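Local structure of insecticyanin-A (1Z24) at residues Ile3-Tyr8 with His128-Trp133; Asp11-Asn16 with Thr83-Tyr88; Gly41-Ala46 with Asn168-Ala173; Gly52-Val57 with Glu71-Ile76. The protein binds the blue bile pigment biliverdin IX gamma and, mixed with carotene-carrying lipoprotein, gives hornworms their green camouflage colour. All blocks are in the same frame, centred on the assembly; numbering follows the deposited sequence.

Contact 1 (Ile3-Tyr8 with His128-Trp133). With BLV (biliverdin IX gamma chromophore), chain B.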
# COMPACT_ATOMS: atom_id res chain seq x y z
N ILE A 3 -13.92 3.35 -7.22
CA ILE A 3 -12.92 4.01 -6.39
C ILE A 3 -11.47 3.76 -6.88
O ILE A 3 -11.01 2.63 -7.01
CB ILE A 3 -13.08 3.68 -4.90
CG1 ILE A 3 -14.43 4.14 -4.40
CG2 ILE A 3 -11.99 4.33 -4.04
CD1 ILE A 3 -15.01 3.07 -3.52
N PHE A 4 -10.74 4.83 -7.15
CA PHE A 4 -9.36 4.72 -7.60
C PHE A 4 -8.44 5.39 -6.62
O PHE A 4 -8.79 6.34 -5.94
CB PHE A 4 -9.24 5.56 -8.91
CG PHE A 4 -9.54 4.78 -10.15
CD1 PHE A 4 -10.86 4.66 -10.58
CD2 PHE A 4 -8.49 4.17 -10.85
CE1 PHE A 4 -11.13 3.94 -11.74
CE2 PHE A 4 -8.75 3.45 -12.00
CZ PHE A 4 -10.07 3.37 -12.44
N TYR A 5 -7.27 4.90 -6.55
CA TYR A 5 -6.28 5.47 -5.67
C TYR A 5 -5.02 5.49 -6.51
O TYR A 5 -4.88 4.70 -7.44
CB TYR A 5 -6.01 4.56 -4.54
CG TYR A 5 -7.17 4.37 -3.65
CD1 TYR A 5 -7.43 5.32 -2.66
CD2 TYR A 5 -8.00 3.26 -3.75
CE1 TYR A 5 -8.49 5.16 -1.76
CE2 TYR A 5 -9.05 3.08 -2.84
CZ TYR A 5 -9.28 4.02 -1.83
OH TYR A 5 -10.30 3.90 -0.91
N PRO A 6 -4.11 6.38 -6.22
CA PRO A 6 -2.91 6.45 -7.02
C PRO A 6 -1.91 5.35 -6.86
O PRO A 6 -1.82 4.74 -5.82
CB PRO A 6 -2.19 7.73 -6.64
CG PRO A 6 -2.85 8.23 -5.38
CD PRO A 6 -4.18 7.47 -5.23
N GLY A 7 -1.16 5.09 -7.91
CA GLY A 7 -0.13 4.07 -7.83
C GLY A 7 -0.56 2.67 -8.14
O GLY A 7 -1.70 2.44 -8.56
N TYR A 8 0.39 1.75 -7.93
CA TYR A 8 0.17 0.33 -8.19
C TYR A 8 -0.65 -0.26 -7.08
O TYR A 8 -0.71 0.33 -6.01
CB TYR A 8 1.58 -0.41 -8.20
CG TYR A 8 2.50 0.04 -9.32
CD1 TYR A 8 2.27 -0.33 -10.63
CD2 TYR A 8 3.59 0.87 -9.10
CE1 TYR A 8 3.10 0.06 -11.69
CE2 TYR A 8 4.42 1.29 -10.13
CZ TYR A 8 4.18 0.90 -11.44
OH TYR A 8 4.99 1.33 -12.48
N HIS A 128 -5.09 2.75 -9.42
CA HIS A 128 -5.80 1.49 -9.42
C HIS A 128 -7.14 1.69 -8.79
O HIS A 128 -7.36 2.59 -7.95
CB HIS A 128 -5.02 0.32 -8.63
CG HIS A 128 -4.66 0.78 -7.25
ND1 HIS A 128 -3.61 1.69 -7.03
CD2 HIS A 128 -5.21 0.48 -6.05
CE1 HIS A 128 -3.58 1.91 -5.72
NE2 HIS A 128 -4.51 1.21 -5.09
N SER A 129 -8.04 0.83 -9.22
CA SER A 129 -9.36 0.88 -8.64
C SER A 129 -9.44 -0.30 -7.64
O SER A 129 -8.77 -1.32 -7.81
CB SER A 129 -10.55 0.79 -9.58
OG SER A 129 -10.40 -0.28 -10.50
N ILE A 130 -10.23 -0.16 -6.59
CA ILE A 130 -10.38 -1.21 -5.60
C ILE A 130 -11.83 -1.69 -5.53
O ILE A 130 -12.80 -0.91 -5.48
CB ILE A 130 -9.97 -0.71 -4.20
CG1 ILE A 130 -8.44 -0.39 -4.07
CG2 ILE A 130 -10.47 -1.68 -3.12
CD1 ILE A 130 -7.57 -1.60 -4.43
N HIS A 131 -11.99 -3.00 -5.52
CA HIS A 131 -13.33 -3.54 -5.39
C HIS A 131 -13.40 -4.45 -4.18
O HIS A 131 -12.43 -5.15 -3.89
CB HIS A 131 -13.87 -4.26 -6.61
CG HIS A 131 -13.70 -3.38 -7.78
ND1 HIS A 131 -12.67 -3.54 -8.70
CD2 HIS A 131 -14.43 -2.30 -8.16
CE1 HIS A 131 -12.83 -2.54 -9.62
NE2 HIS A 131 -13.88 -1.78 -9.33
N ALA A 132 -14.52 -4.47 -3.46
CA ALA A 132 -14.64 -5.35 -2.30
C ALA A 132 -16.08 -5.74 -2.06
O ALA A 132 -16.98 -4.96 -2.40
CB ALA A 132 -14.10 -4.71 -1.03
N TRP A 133 -16.28 -6.94 -1.46
CA TRP A 133 -17.63 -7.43 -1.19
C TRP A 133 -17.77 -8.14 0.13
O TRP A 133 -16.95 -8.99 0.49
CB TRP A 133 -17.96 -8.57 -2.17
CG TRP A 133 -17.96 -8.22 -3.59
CD1 TRP A 133 -19.07 -7.99 -4.37
CD2 TRP A 133 -16.77 -8.09 -4.44
NE1 TRP A 133 -18.63 -7.71 -5.69
CE2 TRP A 133 -17.24 -7.74 -5.76
CE3 TRP A 133 -15.39 -8.19 -4.18
CZ2 TRP A 133 -16.33 -7.52 -6.86
CZ3 TRP A 133 -14.48 -7.98 -5.20
CH2 TRP A 133 -14.94 -7.66 -6.54
NA BLV B . -16.94 -8.87 -10.53
C1A BLV B . -16.16 -8.14 -11.36
C2A BLV B . -14.74 -8.35 -11.14
C3A BLV B . -14.65 -9.26 -10.13
C4A BLV B . -16.04 -9.57 -9.75
CMA BLV B . -13.38 -9.83 -9.40
OA BLV B . -16.62 -7.41 -12.21
CAA BLV B . -13.64 -7.65 -11.85
CBA BLV B . -13.63 -6.30 -11.20
CGA BLV B . -12.67 -5.40 -11.98
O1A BLV B . -11.57 -5.14 -11.57
O2A BLV B . -13.01 -4.97 -13.03
CHB BLV B . -16.36 -10.44 -8.71
NB BLV B . -18.81 -10.47 -8.77
C1B BLV B . -17.60 -10.67 -8.13
C2B BLV B . -17.80 -11.19 -6.80
C3B BLV B . -19.12 -11.29 -6.65
C4B BLV B . -19.75 -10.82 -7.89
CMB BLV B . -16.71 -11.55 -5.80
CAB BLV B . -19.83 -11.78 -5.42
CBB BLV B . -20.95 -11.05 -5.11
CHC BLV B . -21.14 -10.84 -8.10
NC BLV B . -21.54 -9.86 -10.28
C1C BLV B . -21.90 -10.60 -9.20
C2C BLV B . -23.28 -11.11 -9.34
C3C BLV B . -23.80 -10.73 -10.51
C4C BLV B . -22.68 -9.92 -11.12
CMC BLV B . -23.92 -11.99 -8.38
CAC BLV B . -25.17 -10.94 -11.19
CBC BLV B . -25.29 -10.89 -12.53
CHD BLV B . -22.77 -9.20 -12.37
ND BLV B . -20.44 -9.47 -13.14
C1D BLV B . -21.78 -9.00 -13.30
C2D BLV B . -21.92 -8.32 -14.63
C3D BLV B . -20.69 -8.38 -15.25
C4D BLV B . -19.83 -9.09 -14.33
CMD BLV B . -23.13 -7.66 -15.20
OD BLV B . -18.67 -9.34 -14.57
CAD BLV B . -20.35 -7.85 -16.59
CBD BLV B . -20.30 -9.01 -17.56
CGD BLV B . -19.73 -8.57 -18.95
O1D BLV B . -20.48 -8.26 -19.83
O2D BLV B . -18.53 -8.52 -19.16
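Tyr5 and His128 face each other as an antiparallel hydrogen-bonded pair: Tyr5 N gives to His128 O at 2.7 Å, and His128 N returns a bond to Tyr5 O at 2.8 Å, stitching strand 3-6 to strand 127-136 of the barrel. Farther along, Ile130 N donates to Ile3 O.

The imidazole adds a polar side-chain bond. With CG set between the backbone N and the carbonyl carbon (chi1 52°), His128 ND1 reaches Gly7 O at 2.6 Å; the oxygen lies in the ring plane, while the N-H arrives from above the Gly7 carbonyl plane.

Two apolar contacts flank the backbone ladder. Ser129 CB sits over the centre of the Phe4 ring, a CH-pi contact 3.8 Å from the centroid. On the other face of the sheet, the ring edge of Tyr5 meets Ile130 by CD2 against CG1 (3.7 Å), and Tyr5 also packs on Pro6 of the second subunit.

Toward the pocket, Trp133 lays one ring face on biliverdin, with the pigment methyl CMB above its centre, and its NE1 bonds to Glu38. An alanine at Trp133 would probably open a gap against the pigment and leave Glu38 without this N-H partner.

The chemistry implies that mostly main-chain bonds fasten the N-terminal strand, whereas one face of Trp133, farther along the partner strand, packs against the chromophore.

Contact 2 (Asp11-Asn16 with Thr83-Tyr88)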
# COMPACT_ATOMS: atom_id res chain seq x y z
N ASP A 11 0.56 -4.41 -1.76
CA ASP A 11 0.81 -5.81 -1.52
C ASP A 11 -0.35 -6.31 -0.67
O ASP A 11 -0.86 -5.62 0.21
CB ASP A 11 2.11 -5.90 -0.73
CG ASP A 11 2.62 -7.31 -0.36
OD1 ASP A 11 3.43 -7.50 0.55
OD2 ASP A 11 2.11 -8.30 -1.08
N VAL A 12 -0.79 -7.50 -0.94
CA VAL A 12 -1.88 -8.11 -0.19
C VAL A 12 -1.78 -9.63 -0.31
O VAL A 12 -1.37 -10.18 -1.32
CB VAL A 12 -3.20 -7.61 -0.72
CG1 VAL A 12 -3.13 -7.74 -2.17
CG2 VAL A 12 -4.19 -8.68 -0.38
N LYS A 13 -2.13 -10.34 0.72
CA LYS A 13 -2.07 -11.80 0.72
C LYS A 13 -3.42 -12.31 1.15
O LYS A 13 -3.88 -11.93 2.21
CB LYS A 13 -1.04 -12.26 1.73
CG LYS A 13 -0.99 -13.77 1.87
CD LYS A 13 -0.22 -14.32 3.09
CE LYS A 13 -1.10 -14.33 4.34
NZ LYS A 13 -2.37 -15.09 4.26
N PRO A 14 -4.07 -13.12 0.34
CA PRO A 14 -5.37 -13.65 0.62
C PRO A 14 -5.33 -14.72 1.69
O PRO A 14 -4.28 -15.07 2.18
CB PRO A 14 -5.87 -14.21 -0.68
CG PRO A 14 -4.65 -14.40 -1.58
CD PRO A 14 -3.53 -13.67 -0.88
N VAL A 15 -6.50 -15.22 2.05
CA VAL A 15 -6.62 -16.23 3.06
C VAL A 15 -5.81 -17.51 2.80
O VAL A 15 -5.70 -17.98 1.67
CB VAL A 15 -8.11 -16.50 3.30
CG1 VAL A 15 -8.69 -17.19 2.08
CG2 VAL A 15 -8.31 -17.44 4.51
N ASN A 16 -5.27 -18.06 3.87
CA ASN A 16 -4.50 -19.29 3.78
C ASN A 16 -5.35 -20.57 3.97
O ASN A 16 -6.42 -20.60 4.62
CB ASN A 16 -3.46 -19.33 4.93
CG ASN A 16 -2.30 -18.47 4.58
OD1 ASN A 16 -1.91 -17.58 5.30
ND2 ASN A 16 -1.74 -18.74 3.46
N THR A 83 0.11 -22.29 -3.50
CA THR A 83 0.16 -21.70 -2.18
C THR A 83 -1.02 -22.13 -1.33
O THR A 83 -0.97 -22.02 -0.13
CB THR A 83 0.20 -20.17 -2.20
OG1 THR A 83 -1.03 -19.73 -2.85
CG2 THR A 83 1.39 -19.62 -2.98
N LYS A 84 -2.10 -22.60 -1.94
CA LYS A 84 -3.29 -23.00 -1.17
C LYS A 84 -4.05 -21.80 -0.62
O LYS A 84 -4.87 -21.95 0.28
CB LYS A 84 -3.02 -23.97 -0.03
CG LYS A 84 -2.04 -25.05 -0.47
CD LYS A 84 -2.56 -25.84 -1.65
CE LYS A 84 -1.75 -27.09 -2.00
NZ LYS A 84 -0.32 -26.81 -2.28
N GLN A 85 -3.76 -20.61 -1.19
CA GLN A 85 -4.42 -19.36 -0.76
C GLN A 85 -5.80 -19.18 -1.40
O GLN A 85 -6.16 -19.84 -2.41
CB GLN A 85 -3.55 -18.13 -0.93
CG GLN A 85 -2.30 -18.06 -0.01
CD GLN A 85 -1.32 -17.13 -0.69
OE1 GLN A 85 -1.66 -16.54 -1.72
NE2 GLN A 85 -0.15 -16.97 -0.14
N GLY A 86 -6.63 -18.26 -0.87
CA GLY A 86 -7.97 -18.08 -1.45
C GLY A 86 -8.03 -17.09 -2.57
O GLY A 86 -8.17 -15.84 -2.41
N LYS A 87 -7.91 -17.67 -3.73
CA LYS A 87 -7.92 -16.94 -4.96
C LYS A 87 -8.52 -17.85 -6.01
O LYS A 87 -8.07 -19.00 -6.20
CB LYS A 87 -6.46 -16.50 -5.21
CG LYS A 87 -6.39 -15.34 -6.18
CD LYS A 87 -4.96 -15.03 -6.64
CE LYS A 87 -4.04 -14.55 -5.53
NZ LYS A 87 -2.71 -14.19 -6.09
N TYR A 88 -9.56 -17.38 -6.68
CA TYR A 88 -10.22 -18.19 -7.69
C TYR A 88 -10.55 -17.43 -8.96
O TYR A 88 -10.60 -16.20 -9.02
CB TYR A 88 -11.42 -18.95 -7.04
CG TYR A 88 -12.52 -18.06 -6.54
CD1 TYR A 88 -13.60 -17.71 -7.37
CD2 TYR A 88 -12.44 -17.51 -5.26
CE1 TYR A 88 -14.65 -16.90 -6.92
CE2 TYR A 88 -13.46 -16.68 -4.79
CZ TYR A 88 -14.55 -16.38 -5.62
OH TYR A 88 -15.52 -15.54 -5.12
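Gln85 lies across Pro14, and its side chain can be followed atom by atom over the loop 11-16. CB starts 3.4 Å from Val15 O. The first torsion puts CG beside the backbone N (chi1 -67°), where it meets Asn16 ND2 at 3.6 Å; the two side chains run next to each other in the same direction, their amide planes 63° apart. Beyond CG the chain is extended: CD comes to 4.1 Å from Pro14 CD, and OE1 to 3.5 Å from the same Pro14 CD. At the tip, NE2 packs on Lys13 CG at 3.9 Å.

In the lipocalin fold this loop leads into the short helix 20-23, which in this family closes one end of the barrel, while residues 83-88 carry the chain from helix 80-83 into strand 88-94. Gly86 N ties the two by a hydrogen bond to Val15 O (2.7 Å).

An alanine in place of Gln85 would probably leave Pro14 CD and Lys13 CG without their amide cover and take away the CG that lies beside Asn16 ND2.

The bent chain of Lys13 brings NZ back onto its own loop, where it grips both Pro14 O (2.8 Å) and Asn16 OD1 (2.7 Å). Lys87 touches Pro14 CG with its CE, and its NZ forms a salt bridge with Asp79.

Contact 3 (Gly41-Ala46 with Asn168-Ala173). With BLV (biliverdin IX gamma chromophore), chain B.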
# COMPACT_ATOMS: atom_id res chain seq x y z
N GLY A 41 -27.95 -3.73 -9.80
CA GLY A 41 -28.61 -4.97 -9.40
C GLY A 41 -28.91 -5.04 -7.90
O GLY A 41 -28.23 -4.49 -7.05
N LYS A 42 -29.94 -5.74 -7.55
CA LYS A 42 -30.25 -5.85 -6.14
C LYS A 42 -30.47 -7.29 -5.90
O LYS A 42 -30.52 -7.99 -6.91
CB LYS A 42 -31.47 -5.06 -5.77
CG LYS A 42 -31.30 -3.69 -6.38
CD LYS A 42 -31.33 -2.55 -5.38
CE LYS A 42 -32.76 -1.99 -5.29
NZ LYS A 42 -33.08 -0.90 -6.24
N CYS A 43 -30.57 -7.67 -4.62
CA CYS A 43 -30.77 -9.05 -4.30
C CYS A 43 -29.68 -9.84 -4.98
O CYS A 43 -29.94 -10.90 -5.52
CB CYS A 43 -32.12 -9.50 -4.87
SG CYS A 43 -32.60 -11.13 -4.32
N THR A 44 -28.48 -9.28 -4.98
CA THR A 44 -27.32 -9.91 -5.61
C THR A 44 -26.77 -11.13 -4.86
O THR A 44 -26.38 -11.04 -3.71
CB THR A 44 -26.21 -8.90 -5.68
OG1 THR A 44 -26.77 -7.84 -6.30
CG2 THR A 44 -25.05 -9.40 -6.56
N ILE A 45 -26.73 -12.27 -5.55
CA ILE A 45 -26.24 -13.47 -4.94
C ILE A 45 -25.35 -14.25 -5.90
O ILE A 45 -25.63 -14.42 -7.08
CB ILE A 45 -27.46 -14.31 -4.66
CG1 ILE A 45 -28.51 -13.50 -3.91
CG2 ILE A 45 -27.08 -15.65 -3.98
CD1 ILE A 45 -29.76 -14.31 -3.63
N ALA A 46 -24.27 -14.75 -5.38
CA ALA A 46 -23.35 -15.54 -6.18
C ALA A 46 -23.42 -16.95 -5.64
O ALA A 46 -23.20 -17.15 -4.44
CB ALA A 46 -21.91 -15.02 -6.06
N ASN A 168 -26.59 -3.84 0.07
CA ASN A 168 -27.48 -4.38 -0.96
C ASN A 168 -28.89 -4.62 -0.36
O ASN A 168 -29.12 -4.42 0.82
CB ASN A 168 -27.00 -5.65 -1.61
CG ASN A 168 -27.55 -5.67 -3.01
OD1 ASN A 168 -28.72 -5.35 -3.29
ND2 ASN A 168 -26.67 -6.01 -3.92
N ASP A 169 -29.85 -5.06 -1.12
CA ASP A 169 -31.14 -5.24 -0.54
C ASP A 169 -31.69 -6.55 -0.93
O ASP A 169 -31.64 -6.96 -2.10
CB ASP A 169 -32.02 -4.01 -0.95
CG ASP A 169 -33.53 -4.00 -0.67
OD1 ASP A 169 -34.30 -3.26 -1.26
OD2 ASP A 169 -33.97 -4.89 0.19
N PHE A 170 -32.19 -7.21 0.09
CA PHE A 170 -32.76 -8.52 -0.04
C PHE A 170 -34.24 -8.61 0.37
O PHE A 170 -34.73 -9.67 0.74
CB PHE A 170 -31.89 -9.56 0.76
CG PHE A 170 -30.53 -9.64 0.10
CD1 PHE A 170 -30.30 -10.51 -0.97
CD2 PHE A 170 -29.51 -8.77 0.51
CE1 PHE A 170 -29.06 -10.52 -1.62
CE2 PHE A 170 -28.25 -8.77 -0.11
CZ PHE A 170 -28.05 -9.65 -1.18
N SER A 171 -34.99 -7.52 0.32
CA SER A 171 -36.39 -7.57 0.68
C SER A 171 -37.12 -8.40 -0.38
O SER A 171 -36.59 -8.63 -1.50
CB SER A 171 -36.96 -6.18 0.81
OG SER A 171 -37.07 -5.68 -0.48
N GLU A 172 -38.32 -8.85 -0.02
CA GLU A 172 -39.05 -9.66 -0.96
C GLU A 172 -39.28 -8.90 -2.24
O GLU A 172 -39.23 -9.43 -3.35
CB GLU A 172 -40.31 -10.25 -0.33
CG GLU A 172 -40.22 -11.79 -0.22
CD GLU A 172 -41.57 -12.46 0.03
OE1 GLU A 172 -41.73 -13.63 0.44
OE2 GLU A 172 -42.58 -11.64 -0.28
N ALA A 173 -39.48 -7.61 -2.04
CA ALA A 173 -39.72 -6.71 -3.14
C ALA A 173 -38.52 -6.68 -4.05
O ALA A 173 -38.65 -6.87 -5.25
CB ALA A 173 -40.05 -5.31 -2.67
NA BLV B . -16.94 -8.87 -10.53
C1A BLV B . -16.16 -8.14 -11.36
C2A BLV B . -14.74 -8.35 -11.14
C3A BLV B . -14.65 -9.26 -10.13
C4A BLV B . -16.04 -9.57 -9.75
CMA BLV B . -13.38 -9.83 -9.40
OA BLV B . -16.62 -7.41 -12.21
CAA BLV B . -13.64 -7.65 -11.85
CBA BLV B . -13.63 -6.30 -11.20
CGA BLV B . -12.67 -5.40 -11.98
O1A BLV B . -11.57 -5.14 -11.57
O2A BLV B . -13.01 -4.97 -13.03
CHB BLV B . -16.36 -10.44 -8.71
NB BLV B . -18.81 -10.47 -8.77
C1B BLV B . -17.60 -10.67 -8.13
C2B BLV B . -17.80 -11.19 -6.80
C3B BLV B . -19.12 -11.29 -6.65
C4B BLV B . -19.75 -10.82 -7.89
CMB BLV B . -16.71 -11.55 -5.80
CAB BLV B . -19.83 -11.78 -5.42
CBB BLV B . -20.95 -11.05 -5.11
CHC BLV B . -21.14 -10.84 -8.10
NC BLV B . -21.54 -9.86 -10.28
C1C BLV B . -21.90 -10.60 -9.20
C2C BLV B . -23.28 -11.11 -9.34
C3C BLV B . -23.80 -10.73 -10.51
C4C BLV B . -22.68 -9.92 -11.12
CMC BLV B . -23.92 -11.99 -8.38
CAC BLV B . -25.17 -10.94 -11.19
CBC BLV B . -25.29 -10.89 -12.53
CHD BLV B . -22.77 -9.20 -12.37
ND BLV B . -20.44 -9.47 -13.14
C1D BLV B . -21.78 -9.00 -13.30
C2D BLV B . -21.92 -8.32 -14.63
C3D BLV B . -20.69 -8.38 -15.25
C4D BLV B . -19.83 -9.09 -14.33
CMD BLV B . -23.13 -7.66 -15.20
OD BLV B . -18.67 -9.34 -14.57
CAD BLV B . -20.35 -7.85 -16.59
CBD BLV B . -20.30 -9.01 -17.56
CGD BLV B . -19.73 -8.57 -18.95
O1D BLV B . -20.48 -8.26 -19.83
O2D BLV B . -18.53 -8.52 -19.16
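Cys43 N lies between two acceptors of the facing loop, Asp169 O at 2.8 Å and Asn168 OD1 at 3.3 Å, and both bonds are weak. The Asn168 amide spans the corner: its CG is roughly anti to the backbone N (chi1 -151°), and ND2 gives a weak bond to Thr44 OG1 at 3.0 Å. Phe170 adds its ring edge. Thr44 O lies in the plane of its ring, 3.3 Å from CZ, while Ile45 CG1 meets CE1 near the same edge. Cys43 SG takes an oblique sulfur-aromatic position, 4.1 Å from Phe170 CD1. On the pocket side, Thr44 CG2 comes to 3.4 Å from the biliverdin methyl CMC.

A second shell holds these groups. Asn168 ND2 also bonds to Glu29, and Cys43 SG is locked in a disulfide with Cys175. Asp169 OD2 accepts from Ser171 N at 2.8 Å, forming an Asx turn, and Ser171 in turn caps helix 172-175 through its OG.

The loop 168-171 thus lies over the beginning of strand 44-50, which runs between strands 25-32 and 55-63. His28 of strand 25-32 meets the Phe170 ring edge-to-face, and helix 172-175 follows the loop directly.

Contact 4 (Gly52-Val57 with Glu71-Ile76)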
# COMPACT_ATOMS: atom_id res chain seq x y z
N GLY A 52 -15.88 -31.70 -6.85
CA GLY A 52 -14.68 -32.25 -6.25
C GLY A 52 -13.66 -32.26 -7.37
O GLY A 52 -12.44 -32.36 -7.20
N LYS A 53 -14.23 -32.11 -8.55
CA LYS A 53 -13.45 -32.09 -9.74
C LYS A 53 -13.89 -30.89 -10.50
O LYS A 53 -13.11 -30.25 -11.21
CB LYS A 53 -13.76 -33.34 -10.62
CG LYS A 53 -12.65 -33.76 -11.63
CD LYS A 53 -13.05 -34.82 -12.68
CE LYS A 53 -12.11 -34.89 -13.90
NZ LYS A 53 -11.46 -36.20 -14.15
N LYS A 54 -15.15 -30.58 -10.34
CA LYS A 54 -15.59 -29.44 -11.08
C LYS A 54 -16.41 -28.46 -10.31
O LYS A 54 -17.27 -28.84 -9.51
CB LYS A 54 -16.22 -29.79 -12.37
CG LYS A 54 -16.49 -28.55 -13.20
CD LYS A 54 -17.21 -28.86 -14.53
CE LYS A 54 -18.38 -27.92 -14.96
NZ LYS A 54 -19.40 -28.57 -15.85
N ALA A 55 -16.12 -27.20 -10.58
CA ALA A 55 -16.81 -26.10 -9.94
C ALA A 55 -17.46 -25.17 -10.95
O ALA A 55 -16.91 -24.91 -11.99
CB ALA A 55 -15.86 -25.40 -9.00
N SER A 56 -18.66 -24.69 -10.64
CA SER A 56 -19.37 -23.79 -11.54
C SER A 56 -19.94 -22.60 -10.80
O SER A 56 -20.04 -22.58 -9.58
CB SER A 56 -20.49 -24.49 -12.24
OG SER A 56 -21.44 -24.92 -11.33
N VAL A 57 -20.32 -21.58 -11.54
CA VAL A 57 -20.88 -20.41 -10.88
C VAL A 57 -22.20 -19.97 -11.49
O VAL A 57 -22.42 -20.05 -12.69
CB VAL A 57 -19.85 -19.23 -10.73
CG1 VAL A 57 -18.85 -19.18 -11.84
CG2 VAL A 57 -20.51 -17.88 -10.66
N GLU A 71 -23.79 -17.66 -16.06
CA GLU A 71 -23.34 -19.00 -15.73
C GLU A 71 -21.91 -19.18 -16.17
O GLU A 71 -21.58 -18.79 -17.29
CB GLU A 71 -24.23 -20.04 -16.42
CG GLU A 71 -25.72 -19.77 -16.14
CD GLU A 71 -26.65 -20.92 -16.52
OE1 GLU A 71 -27.03 -21.71 -15.69
OE2 GLU A 71 -26.98 -21.00 -17.79
N GLY A 72 -21.03 -19.74 -15.32
CA GLY A 72 -19.66 -19.90 -15.75
C GLY A 72 -18.97 -20.97 -14.98
O GLY A 72 -19.59 -21.67 -14.20
N ASP A 73 -17.67 -21.07 -15.21
CA ASP A 73 -16.85 -22.02 -14.57
C ASP A 73 -16.06 -21.36 -13.49
O ASP A 73 -15.80 -20.16 -13.53
CB ASP A 73 -15.93 -22.65 -15.62
CG ASP A 73 -16.73 -23.40 -16.71
OD1 ASP A 73 -16.61 -23.17 -17.91
OD2 ASP A 73 -17.54 -24.34 -16.23
N LEU A 74 -15.70 -22.17 -12.53
CA LEU A 74 -14.93 -21.68 -11.42
C LEU A 74 -13.75 -22.59 -11.15
O LEU A 74 -13.89 -23.80 -11.17
CB LEU A 74 -15.88 -21.59 -10.18
CG LEU A 74 -15.25 -20.75 -9.04
CD1 LEU A 74 -16.26 -20.36 -7.99
CD2 LEU A 74 -14.21 -21.53 -8.31
N GLU A 75 -12.60 -22.02 -10.86
CA GLU A 75 -11.44 -22.83 -10.57
C GLU A 75 -10.48 -22.07 -9.68
O GLU A 75 -10.48 -20.83 -9.64
CB GLU A 75 -10.75 -23.12 -11.89
CG GLU A 75 -9.98 -24.40 -11.97
CD GLU A 75 -9.21 -24.39 -13.23
OE1 GLU A 75 -8.36 -25.23 -13.51
OE2 GLU A 75 -9.57 -23.36 -13.97
N ILE A 76 -9.66 -22.83 -8.96
CA ILE A 76 -8.71 -22.18 -8.12
C ILE A 76 -7.65 -21.55 -9.01
O ILE A 76 -7.18 -22.13 -10.00
CB ILE A 76 -7.97 -23.16 -7.20
CG1 ILE A 76 -8.90 -23.91 -6.24
CG2 ILE A 76 -6.85 -22.47 -6.39
CD1 ILE A 76 -9.67 -23.05 -5.23
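Lys54 and Asp73 are brought toward each other by their first torsions: Lys54 CG stands anti to its backbone N (chi1 -172°), and Asp73 CG turns beside its own (chi1 -63°). The lysine chain then bends at chi3, and its CE comes to 3.9 Å from Asp73 OD2. The charged atoms themselves do not meet, NZ being 4.6 Å from OD2, so any attraction here is probably modest and the two side chains merely cross obliquely.

Leu74 shares a face of the sheet with Ala55 and Val57. Its CB packs on Ala55 CB at 4.0 Å and more loosely on Val57 CG1. That same CG1 rests 3.6 Å from Gly72 C, so the valine branch spreads over the opposite backbone.

Main-chain bonds set the register. Val57 and Gly72 form an antiparallel hydrogen-bonded pair, Val57 N to Gly72 O at 2.8 Å and Gly72 N to Val57 O at 3.0 Å. Ser56 and Asp73 follow as a non-hydrogen-bonded pair, and Leu74 N reaches Ala55 O at 3.0 Å.

Beyond these strands Val57 meets Met90 and Phe92, Leu74 meets Tyr48, and Ala55 touches Leu20 of the short helix 20-23. Such pairing belongs to a beta hairpin, here strands 55-63 and 66-76 at the end away from their turn. It is one of the antiparallel hairpins of the lipocalin barrel, with the side chain of Val57 about 7 Å from the bound biliverdin.

How the contacts relate
From the N terminus, residues 3-8 meet 128-133 in contact 1, closing a long loop that holds contact 2, where 11-16 meets 83-88. Contact 3 starts inside both loops at 41-46 but ends beyond them at 168-173, so it crosses contacts 1 and 2. Contact 4, a hairpin pairing of 52-57 with 71-76, lies within the spans of all three. Contacts 2 and 4 touch, Tyr88 CD1 packing 3.8 Å from Leu74 CD1. Contacts 1 and 3, with centres about 25 Å apart, both reach biliverdin. Contacts 1, 2 and 3 tie, in turn, the N-terminal strand, the loop ahead of helix 20-23 and the C-terminal region to the barrel.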